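Local coordinates for invasion protein INVA (Salmonella enterica, PDB 2X49) that takes part in Salmonella invasion of the intestinal epithelium as a type III secretion export apparatus protein, here represented by its C-terminal domain, at residues D85-S89 / F90-P94; E113-R116 / E117-Y120; K229-G233 / G234-A238; A270-M273 / D274-L278. All coordinates share one frame; numbering follows the deposited sequence.

Contact 1: residues D85-S89 / F90-P94; sequences DEVVS and FGINP. With CA (calcium ion), chain E.
Gly91 N gives its hydrogen to Val88 O over 3.1 Å, one of the bonds that close the short helix 86-89 in a Schellman motif. Just before it, Phe90 N bonds to Val87 O in the last turn. Gly91 suits the place because its positive phi would drive a CB against the carbonyl oxygen before it, whereas glycine can turn the chain without penalty.

Phe90 lies back along the helix. Its CG points away from its own carbonyl carbon (chi1 -57°), which brings one ring face over Glu86 O, 3.4 Å from the plane and nearer the rim than the centre. The extended Glu86 chain lies against the ring's end, CG being 3.2 Å from Phe90 CZ; its carboxylate is turned 53° from the ring plane, and OE1 is hydrogen-bonded to the hydroxyl of Tyr120.

On the buried side Val87 CG1 packs 3.8 Å from Ile92 CB. Ile92 also rests on Leu115 of helix 109-116, and Val87 on Tyr120. Beyond the turn, Asn93 uses its backbone O to bind a calcium ion, together with Glu111 and a water. Ile92 O is buried without a conventional hydrogen-bond partner, but Val88 CA points its hydrogen almost straight at it, CA to O 3.3 Å.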
loop_
_atom_site.group_PDB
_atom_site.type_symbol
_atom_site.label_atom_id
_atom_site.label_comp_id
_atom_site.label_asym_id
_atom_site.label_seq_id
_atom_site.Cartn_x
_atom_site.Cartn_y
_atom_site.Cartn_z
ATOM N N ASP A 85 -21.671 3.616 -11.931
ATOM C CA ASP A 85 -22.970 2.924 -12.146
ATOM C C ASP A 85 -23.516 3.302 -13.503
ATOM O O ASP A 85 -24.404 2.657 -14.070
ATOM C CB ASP A 85 -24.000 3.294 -11.078
ATOM C CG ASP A 85 -23.873 2.437 -9.838
ATOM O OD1 ASP A 85 -23.422 1.276 -9.956
ATOM O OD2 ASP A 85 -24.264 2.924 -8.756
ATOM N N GLU A 86 -22.961 4.385 -14.008
ATOM C CA GLU A 86 -23.321 4.859 -15.335
ATOM C C GLU A 86 -23.113 3.752 -16.374
ATOM O O GLU A 86 -23.794 3.680 -17.412
ATOM C CB GLU A 86 -22.597 6.180 -15.694
ATOM C CG GLU A 86 -22.037 6.282 -17.099
ATOM C CD GLU A 86 -21.314 7.620 -17.390
ATOM O OE1 GLU A 86 -20.128 7.534 -17.808
ATOM O OE2 GLU A 86 -21.907 8.745 -17.223
ATOM N N VAL A 87 -22.214 2.849 -16.034
ATOM C CA VAL A 87 -21.813 1.771 -16.962
ATOM C C VAL A 87 -23.003 0.865 -17.270
ATOM O O VAL A 87 -23.198 0.406 -18.388
ATOM C CB VAL A 87 -20.624 0.959 -16.433
ATOM C CG1 VAL A 87 -20.463 -0.341 -17.207
ATOM C CG2 VAL A 87 -19.357 1.822 -16.469
ATOM N N VAL A 88 -23.810 0.626 -16.251
ATOM C CA VAL A 88 -24.997 -0.250 -16.409
ATOM C C VAL A 88 -26.098 0.418 -17.282
ATOM O O VAL A 88 -26.895 -0.240 -17.955
ATOM C CB VAL A 88 -25.563 -0.673 -15.059
ATOM C CG1 VAL A 88 -26.978 -1.330 -15.226
ATOM C CG2 VAL A 88 -24.566 -1.552 -14.383
ATOM N N SER A 89 -26.095 1.737 -17.271
ATOM C CA SER A 89 -26.992 2.556 -18.124
ATOM C C SER A 89 -26.781 2.301 -19.573
ATOM O O SER A 89 -27.678 2.469 -20.398
ATOM C CB SER A 89 -26.760 4.041 -17.884
ATOM O OG SER A 89 -27.377 4.363 -16.675
ATOM N N PHE A 90 -25.577 1.884 -19.875
ATOM C CA PHE A 90 -25.140 1.720 -21.281
ATOM C C PHE A 90 -25.424 0.318 -21.773
ATOM O O PHE A 90 -25.126 -0.048 -22.926
ATOM C CB PHE A 90 -23.643 1.955 -21.492
ATOM C CG PHE A 90 -23.158 3.271 -21.055
ATOM C CD1 PHE A 90 -23.804 4.444 -21.421
ATOM C CD2 PHE A 90 -21.990 3.348 -20.300
ATOM C CE1 PHE A 90 -23.315 5.680 -21.017
ATOM C CE2 PHE A 90 -21.502 4.582 -19.895
ATOM C CZ PHE A 90 -22.164 5.738 -20.257
ATOM N N GLY A 91 -25.970 -0.475 -20.876
ATOM C CA GLY A 91 -26.390 -1.835 -21.204
ATOM C C GLY A 91 -25.321 -2.863 -20.968
ATOM O O GLY A 91 -25.370 -3.967 -21.475
ATOM N N ILE A 92 -24.359 -2.473 -20.159
ATOM C CA ILE A 92 -23.299 -3.399 -19.707
ATOM C C ILE A 92 -23.617 -3.961 -18.331
ATOM O O ILE A 92 -23.971 -3.238 -17.396
ATOM C CB ILE A 92 -21.932 -2.719 -19.726
ATOM C CG1 ILE A 92 -21.608 -2.318 -21.162
ATOM C CG2 ILE A 92 -20.813 -3.631 -19.162
ATOM C CD1 ILE A 92 -20.426 -1.371 -21.263
ATOM N N ASN A 93 -23.505 -5.279 -18.254
ATOM C CA ASN A 93 -23.595 -6.023 -16.992
ATOM C C ASN A 93 -22.171 -6.454 -16.576
ATOM O O ASN A 93 -21.620 -7.418 -17.096
ATOM C CB ASN A 93 -24.484 -7.259 -17.143
ATOM C CG ASN A 93 -25.939 -6.915 -17.337
ATOM O OD1 ASN A 93 -26.433 -5.985 -16.542
ATOM N ND2 ASN A 93 -26.616 -7.495 -18.187
ATOM N N PRO A 94 -21.544 -5.743 -15.631
ATOM C CA PRO A 94 -20.179 -6.113 -15.280
ATOM C C PRO A 94 -20.126 -7.358 -14.446
ATOM O O PRO A 94 -21.132 -7.773 -13.860
ATOM C CB PRO A 94 -19.690 -4.915 -14.450
ATOM C CG PRO A 94 -20.902 -4.403 -13.832
ATOM C CD PRO A 94 -22.035 -4.603 -14.845
HETATM CA CA CA E . -19.497 -7.688 -19.036
HETATM O O HOH W 1 -17.967 -9.354 -17.601
#

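Contact 2: residues E113-R116 / E117-Y120; sequences EKLR and ELGY
Tyr120 folds back against the end of helix 109-116, where it meets Leu115. Its CB sits 3.9 Å from Leu115 CB and close to Leu115 O as well. At chi1 -69° CG is turned away from the tyrosine's carbonyl carbon, and the ring that follows presents an edge to the helix: CD2 lies 3.5 Å from Leu115 O, which is near the ring plane, and also brushes Leu115 CB. The far end leaves the helix altogether, and the hydroxyl OH is hydrogen-bonded to Glu86 and to Ser84. A tyrosine suits this place, since its ring edge packs beside a leucine while the hydroxyl still reaches polar partners.

Leu115 O is itself gripped twice, by Leu118 N at 2.9 Å and by Tyr120 N at 3.3 Å, the two donors arriving from opposite faces of the carbonyl plane. The Tyr120 bond and the one from Gly119 N to Arg116 O make a Schellman motif, with a type I turn from Arg116 to Gly119. Gly119 has positive phi (93°), where a CB would be jammed against the preceding carbonyl oxygen.

On the outer side Arg116, bent at chi3, returns to Glu113 one turn back. Its NE forms a salt bridge to Glu113 OE2, met on the syn side at 2.9 Å, and NH2 adds a weak second bond to the same oxygen. Glu117, bent at chi2, lays its CG 3.4 Å from Glu113 O, with CB near Lys114 O.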
loop_
_atom_site.group_PDB
_atom_site.type_symbol
_atom_site.label_atom_id
_atom_site.label_comp_id
_atom_site.label_asym_id
_atom_site.label_seq_id
_atom_site.Cartn_x
_atom_site.Cartn_y
_atom_site.Cartn_z
ATOM N N GLU A 113 -13.086 -1.366 -24.539
ATOM C CA GLU A 113 -12.650 -0.453 -25.601
ATOM C C GLU A 113 -13.654 0.655 -25.736
ATOM O O GLU A 113 -13.311 1.811 -25.852
ATOM C CB GLU A 113 -12.407 -1.173 -26.905
ATOM C CG GLU A 113 -11.141 -1.986 -26.821
ATOM C CD GLU A 113 -10.016 -1.215 -26.195
ATOM O OE1 GLU A 113 -9.425 -0.376 -26.910
ATOM O OE2 GLU A 113 -9.725 -1.440 -25.000
ATOM N N LYS A 114 -14.907 0.279 -25.630
ATOM C CA LYS A 114 -16.013 1.241 -25.615
ATOM C C LYS A 114 -15.850 2.203 -24.451
ATOM O O LYS A 114 -15.967 3.438 -24.596
ATOM C CB LYS A 114 -17.365 0.528 -25.513
ATOM C CG LYS A 114 -18.518 1.385 -25.819
ATOM C CD LYS A 114 -19.482 0.657 -26.763
ATOM C CE LYS A 114 -19.489 -0.843 -26.495
ATOM N NZ LYS A 114 -20.307 -1.548 -27.533
ATOM N N LEU A 115 -15.583 1.606 -23.298
ATOM C CA LEU A 115 -15.519 2.416 -22.063
ATOM C C LEU A 115 -14.355 3.412 -22.085
ATOM O O LEU A 115 -14.445 4.538 -21.604
ATOM C CB LEU A 115 -15.497 1.542 -20.830
ATOM C CG LEU A 115 -16.829 0.824 -20.575
ATOM C CD1 LEU A 115 -16.678 0.028 -19.308
ATOM C CD2 LEU A 115 -18.040 1.750 -20.497
ATOM N N ARG A 116 -13.273 2.996 -22.693
ATOM C CA ARG A 116 -12.068 3.850 -22.725
ATOM C C ARG A 116 -12.368 5.188 -23.409
ATOM O O ARG A 116 -11.825 6.256 -23.081
ATOM C CB ARG A 116 -10.927 3.196 -23.508
ATOM C CG ARG A 116 -10.168 2.119 -22.767
ATOM C CD ARG A 116 -8.744 2.051 -23.361
ATOM N NE ARG A 116 -8.307 0.688 -23.671
ATOM C CZ ARG A 116 -7.496 -0.043 -22.904
ATOM N NH1 ARG A 116 -7.033 0.443 -21.759
ATOM N NH2 ARG A 116 -7.148 -1.271 -23.284
ATOM N N GLU A 117 -13.252 5.103 -24.379
ATOM C CA GLU A 117 -13.539 6.246 -25.258
ATOM C C GLU A 117 -14.309 7.278 -24.509
ATOM O O GLU A 117 -14.424 8.419 -24.908
ATOM C CB GLU A 117 -14.327 5.828 -26.507
ATOM C CG GLU A 117 -13.567 4.839 -27.361
ATOM C CD GLU A 117 -12.114 5.250 -27.535
ATOM O OE1 GLU A 117 -11.737 5.647 -28.660
ATOM O OE2 GLU A 117 -11.357 5.198 -26.539
ATOM N N LEU A 118 -14.841 6.818 -23.402
ATOM C CA LEU A 118 -15.670 7.648 -22.501
ATOM C C LEU A 118 -14.862 8.046 -21.282
ATOM O O LEU A 118 -15.364 8.671 -20.330
ATOM C CB LEU A 118 -16.937 6.910 -22.039
ATOM C CG LEU A 118 -17.976 6.526 -23.102
ATOM C CD1 LEU A 118 -18.848 5.356 -22.575
ATOM C CD2 LEU A 118 -18.821 7.708 -23.518
ATOM N N GLY A 119 -13.610 7.631 -21.315
ATOM C CA GLY A 119 -12.617 8.111 -20.357
ATOM C C GLY A 119 -12.422 7.289 -19.112
ATOM O O GLY A 119 -11.798 7.733 -18.152
ATOM N N TYR A 120 -12.999 6.106 -19.140
ATOM C CA TYR A 120 -12.728 5.035 -18.130
ATOM C C TYR A 120 -11.304 4.524 -18.332
ATOM O O TYR A 120 -10.731 4.552 -19.441
ATOM C CB TYR A 120 -13.775 3.887 -18.178
ATOM C CG TYR A 120 -15.159 4.329 -17.699
ATOM C CD1 TYR A 120 -15.496 4.303 -16.352
ATOM C CD2 TYR A 120 -16.115 4.790 -18.589
ATOM C CE1 TYR A 120 -16.748 4.730 -15.907
ATOM C CE2 TYR A 120 -17.374 5.238 -18.142
ATOM C CZ TYR A 120 -17.685 5.180 -16.808
ATOM O OH TYR A 120 -18.912 5.617 -16.342
#

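Contact 3: residues K229-G233 / G234-A238; sequences KFANG and GELRA
A type II' beta turn from Ala231 to Gly234 ends helix 223-231 and sends the chain into strand 236-240. It is closed by Gly234 N, which donates to Ala231 O over 2.8 Å. Asn232 holds the first corner at positive phi (53°), a conformation that asparagine tolerates better than most residues with a CB, and the small Gly233 follows at the second corner.

Beyond the turn, in the strand, Leu236 reaches back to the helix end. Its CG lies opposite the backbone N (chi1 -174°), and CD1 is thereby brought 4.1 Å from Phe230 CB and 4.3 Å from Ala231 CB. The short alanine lets the leucine come close to the helix backbone. Water 2 joins the two elements, donating to Glu235 O at 3.0 Å and weakly to Phe230 O while accepting from Arg237 N. Glu235 lays its CG over one face of the Arg237 guanidinium; its carboxylate is bonded to Asn328 and lies only at long range from Arg237 NE.

The strand entered here is an inner one of the parallel sheet, between strands 291-294 and 327-332. Leu236 and Phe230 both rest on Val291, and Phe230 extends further to Leu316 of strand 314-317.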
loop_
_atom_site.group_PDB
_atom_site.type_symbol
_atom_site.label_atom_id
_atom_site.label_comp_id
_atom_site.label_asym_id
_atom_site.label_seq_id
_atom_site.Cartn_x
_atom_site.Cartn_y
_atom_site.Cartn_z
ATOM N N LYS A 229 4.294 8.072 -6.341
ATOM C CA LYS A 229 4.040 6.622 -6.265
ATOM C C LYS A 229 2.561 6.289 -6.279
ATOM O O LYS A 229 2.107 5.413 -7.011
ATOM C CB LYS A 229 4.688 5.986 -5.031
ATOM C CG LYS A 229 4.679 4.454 -5.157
ATOM C CD LYS A 229 5.266 3.779 -3.972
ATOM C CE LYS A 229 4.897 2.300 -3.983
ATOM N NZ LYS A 229 3.488 2.045 -3.589
ATOM N N PHE A 230 1.816 6.987 -5.448
ATOM C CA PHE A 230 0.396 6.721 -5.288
ATOM C C PHE A 230 -0.414 7.122 -6.489
ATOM O O PHE A 230 -1.430 6.519 -6.807
ATOM C CB PHE A 230 -0.194 7.342 -4.028
ATOM C CG PHE A 230 0.009 6.487 -2.798
ATOM C CD1 PHE A 230 -0.835 5.461 -2.487
ATOM C CD2 PHE A 230 1.054 6.806 -1.924
ATOM C CE1 PHE A 230 -0.621 4.701 -1.350
ATOM C CE2 PHE A 230 1.268 6.047 -0.804
ATOM C CZ PHE A 230 0.443 5.026 -0.510
ATOM N N ALA A 231 0.094 8.122 -7.178
ATOM C CA ALA A 231 -0.694 8.755 -8.245
ATOM C C ALA A 231 -0.412 8.036 -9.549
ATOM O O ALA A 231 -1.082 8.190 -10.579
ATOM C CB ALA A 231 -0.353 10.255 -8.351
ATOM N N ASN A 232 0.599 7.204 -9.440
ATOM C CA ASN A 232 1.235 6.606 -10.598
ATOM C C ASN A 232 1.638 7.688 -11.572
ATOM O O ASN A 232 2.411 8.617 -11.280
ATOM C CB ASN A 232 0.258 5.671 -11.332
ATOM C CG ASN A 232 -0.045 4.389 -10.541
ATOM O OD1 ASN A 232 0.088 4.350 -9.317
ATOM N ND2 ASN A 232 -0.443 3.339 -11.246
ATOM N N GLY A 233 1.059 7.519 -12.741
ATOM C CA GLY A 233 1.223 8.451 -13.856
ATOM C C GLY A 233 -0.110 9.065 -14.201
ATOM O O GLY A 233 -0.279 9.750 -15.212
ATOM N N GLY A 234 -1.051 8.779 -13.320
ATOM C CA GLY A 234 -2.445 9.238 -13.458
ATOM C C GLY A 234 -2.900 10.192 -12.380
ATOM O O GLY A 234 -2.122 10.719 -11.592
ATOM N N GLU A 235 -4.202 10.386 -12.351
ATOM C CA GLU A 235 -4.809 11.290 -11.382
ATOM C C GLU A 235 -4.834 10.579 -10.025
ATOM O O GLU A 235 -4.919 9.357 -9.930
ATOM C CB GLU A 235 -6.206 11.752 -11.827
ATOM C CG GLU A 235 -7.339 10.886 -11.339
ATOM C CD GLU A 235 -8.698 11.398 -11.773
ATOM O OE1 GLU A 235 -8.746 12.377 -12.542
ATOM O OE2 GLU A 235 -9.724 10.821 -11.335
ATOM N N LEU A 236 -4.696 11.366 -8.982
ATOM C CA LEU A 236 -4.852 10.833 -7.627
ATOM C C LEU A 236 -6.323 10.792 -7.245
ATOM O O LEU A 236 -7.020 11.810 -7.236
ATOM C CB LEU A 236 -4.072 11.687 -6.635
ATOM C CG LEU A 236 -3.997 11.217 -5.206
ATOM C CD1 LEU A 236 -3.105 9.981 -5.120
ATOM C CD2 LEU A 236 -3.444 12.320 -4.327
ATOM N N ARG A 237 -6.796 9.597 -6.927
ATOM C CA ARG A 237 -8.196 9.404 -6.505
ATOM C C ARG A 237 -8.237 9.364 -4.991
ATOM O O ARG A 237 -7.535 8.580 -4.396
ATOM C CB ARG A 237 -8.793 8.121 -7.098
ATOM C CG ARG A 237 -8.644 8.062 -8.584
ATOM C CD ARG A 237 -9.191 6.810 -9.226
ATOM N NE ARG A 237 -9.142 7.014 -10.673
ATOM C CZ ARG A 237 -8.141 6.636 -11.460
ATOM N NH1 ARG A 237 -7.114 5.958 -10.973
ATOM N NH2 ARG A 237 -8.176 6.920 -12.744
ATOM N N ALA A 238 -9.066 10.224 -4.420
ATOM C CA ALA A 238 -9.104 10.494 -2.969
ATOM C C ALA A 238 -10.483 10.620 -2.387
ATOM O O ALA A 238 -11.445 10.961 -3.043
ATOM C CB ALA A 238 -8.317 11.790 -2.674
HETATM O O HOH W 2 -4.621 7.390 -7.662
#

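Contact 4: residues A270-M273 / D274-L278; sequences ANLM and DLITL. With CA (calcium ion), chain F.
Ile276 CD1 is the bump that fits between two side chains of the preceding turn of helix 266-280: Leu272 CG lies 4.2 Å from it and Met273 SD 4.1 Å. The isoleucine's CG1 is directed away from its own carbonyl carbon (chi1 -66°), which lays that branch back along the helix, 3.3 Å from Leu272 O, and carries its tip into the hollow. Met273 makes its side of the hollow by curling: the bend at chi2 (-59°) brings SD round to Ile276 CD1, and a further bend at chi3 turns the methyl CE aside. Methionine suits this, being unbranched and turning easily about its C-S bonds.

Leu272 is itself a bump on the other side: its CD1 meets Leu275 CD2 at 4.2 Å, and together the two leucines face Val245 of helix 243-252. Met273 and Ile276 pack on Ile306 of helix 299-306, whose Met305 also touches Leu272, so the apolar side of this one helix serves two others.

The helix is held by regular i to i+4 bonds, and Thr277 adds one more. Its OG1 donates to Met273 O over 2.8 Å, from the opposite face of that carbonyl to Thr277 N, a common way for threonine to satisfy its hydroxyl within a helix.

The other flank is polar. Asp274 OD2 binds a calcium ion at 2.8 Å; water 3 links OD1 to Ala270 O, and water 4 links OD2 to Asn271 OD1. Both waters donate to the carboxylate, which together with the metal's positive charge would be expected to stabilise Asp274 as an anion.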
loop_
_atom_site.group_PDB
_atom_site.type_symbol
_atom_site.label_atom_id
_atom_site.label_comp_id
_atom_site.label_asym_id
_atom_site.label_seq_id
_atom_site.Cartn_x
_atom_site.Cartn_y
_atom_site.Cartn_z
ATOM N N ALA A 270 -15.400 3.001 18.632
ATOM C CA ALA A 270 -16.251 2.055 17.875
ATOM C C ALA A 270 -17.262 2.830 17.053
ATOM O O ALA A 270 -17.533 2.514 15.880
ATOM C CB ALA A 270 -16.976 1.072 18.798
ATOM N N ASN A 271 -17.744 3.903 17.655
ATOM C CA ASN A 271 -18.817 4.734 17.024
ATOM C C ASN A 271 -18.212 5.512 15.851
ATOM O O ASN A 271 -18.804 5.647 14.778
ATOM C CB ASN A 271 -19.563 5.627 18.017
ATOM C CG ASN A 271 -20.507 4.824 18.844
ATOM O OD1 ASN A 271 -20.892 3.722 18.434
ATOM N ND2 ASN A 271 -20.888 5.329 19.994
ATOM N N LEU A 272 -16.987 5.957 16.042
ATOM C CA LEU A 272 -16.273 6.672 14.968
ATOM C C LEU A 272 -15.953 5.738 13.786
ATOM O O LEU A 272 -16.040 6.108 12.610
ATOM C CB LEU A 272 -15.011 7.360 15.515
ATOM C CG LEU A 272 -14.250 8.116 14.449
ATOM C CD1 LEU A 272 -15.186 9.193 13.872
ATOM C CD2 LEU A 272 -12.962 8.732 15.038
ATOM N N MET A 273 -15.567 4.519 14.113
ATOM C CA MET A 273 -15.323 3.497 13.091
ATOM C C MET A 273 -16.603 3.151 12.316
ATOM O O MET A 273 -16.566 2.930 11.107
ATOM C CB MET A 273 -14.668 2.235 13.638
ATOM C CG MET A 273 -13.190 2.390 13.885
ATOM S SD MET A 273 -12.274 2.830 12.403
ATOM C CE MET A 273 -12.563 1.379 11.385
ATOM N N ASP A 274 -17.706 3.127 13.011
ATOM C CA ASP A 274 -19.020 2.827 12.366
ATOM C C ASP A 274 -19.341 3.946 11.359
ATOM O O ASP A 274 -19.893 3.715 10.266
ATOM C CB ASP A 274 -20.138 2.577 13.382
ATOM C CG ASP A 274 -19.979 1.227 14.085
ATOM O OD1 ASP A 274 -19.276 0.342 13.530
ATOM O OD2 ASP A 274 -20.554 1.035 15.187
ATOM N N LEU A 275 -18.984 5.172 11.737
ATOM C CA LEU A 275 -19.236 6.351 10.857
ATOM C C LEU A 275 -18.344 6.278 9.596
ATOM O O LEU A 275 -18.763 6.532 8.484
ATOM C CB LEU A 275 -18.993 7.673 11.606
ATOM C CG LEU A 275 -18.994 8.902 10.711
ATOM C CD1 LEU A 275 -20.405 9.160 10.140
ATOM C CD2 LEU A 275 -18.494 10.122 11.512
ATOM N N ILE A 276 -17.078 5.920 9.790
ATOM C CA ILE A 276 -16.108 5.843 8.691
ATOM C C ILE A 276 -16.604 4.715 7.747
ATOM O O ILE A 276 -16.699 4.871 6.524
ATOM C CB ILE A 276 -14.637 5.635 9.193
ATOM C CG1 ILE A 276 -14.124 6.856 9.979
ATOM C CG2 ILE A 276 -13.704 5.268 8.027
ATOM C CD1 ILE A 276 -12.884 6.496 10.778
ATOM N N THR A 277 -17.029 3.632 8.368
ATOM C CA THR A 277 -17.535 2.474 7.601
ATOM C C THR A 277 -18.708 2.855 6.724
ATOM O O THR A 277 -18.788 2.529 5.531
ATOM C CB THR A 277 -17.944 1.299 8.529
ATOM O OG1 THR A 277 -16.806 0.829 9.259
ATOM C CG2 THR A 277 -18.521 0.146 7.705
ATOM N N LEU A 278 -19.631 3.607 7.311
ATOM C CA LEU A 278 -20.830 4.055 6.611
ATOM C C LEU A 278 -20.551 4.939 5.398
ATOM O O LEU A 278 -21.182 4.818 4.341
ATOM C CB LEU A 278 -21.724 4.800 7.597
ATOM C CG LEU A 278 -22.999 5.403 7.063
ATOM C CD1 LEU A 278 -23.892 4.291 6.522
ATOM C CD2 LEU A 278 -23.701 6.225 8.205
HETATM CA CA CA F . -20.704 -1.153 16.928
HETATM O O HOH W 3 -17.292 -0.305 15.285
HETATM O O HOH W 4 -22.392 3.025 15.916
#

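Overall arrangement
Contacts 1 and 2 are neighbours, with centres about 12 Å apart, and both turn a helix end with a Schellman glycine at the margin of the same antiparallel sheet. They touch through Val87 on Tyr120, Phe90 on Leu118 and Ile92 on Leu115, and the Glu86-Tyr120 hydrogen bond adds a polar link. Contact 2 is the more superficial. Contact 3, nearest the chain's centre, also ends a helix, but by a type II' turn leading into the parallel sheet, with a bridging water. Contact 4 alone stays within a helix, its apolar side packed on two other helices and its polar side bearing calcium. Calcium meets a backbone carbonyl in contact 1 but a carboxylate in contact 4.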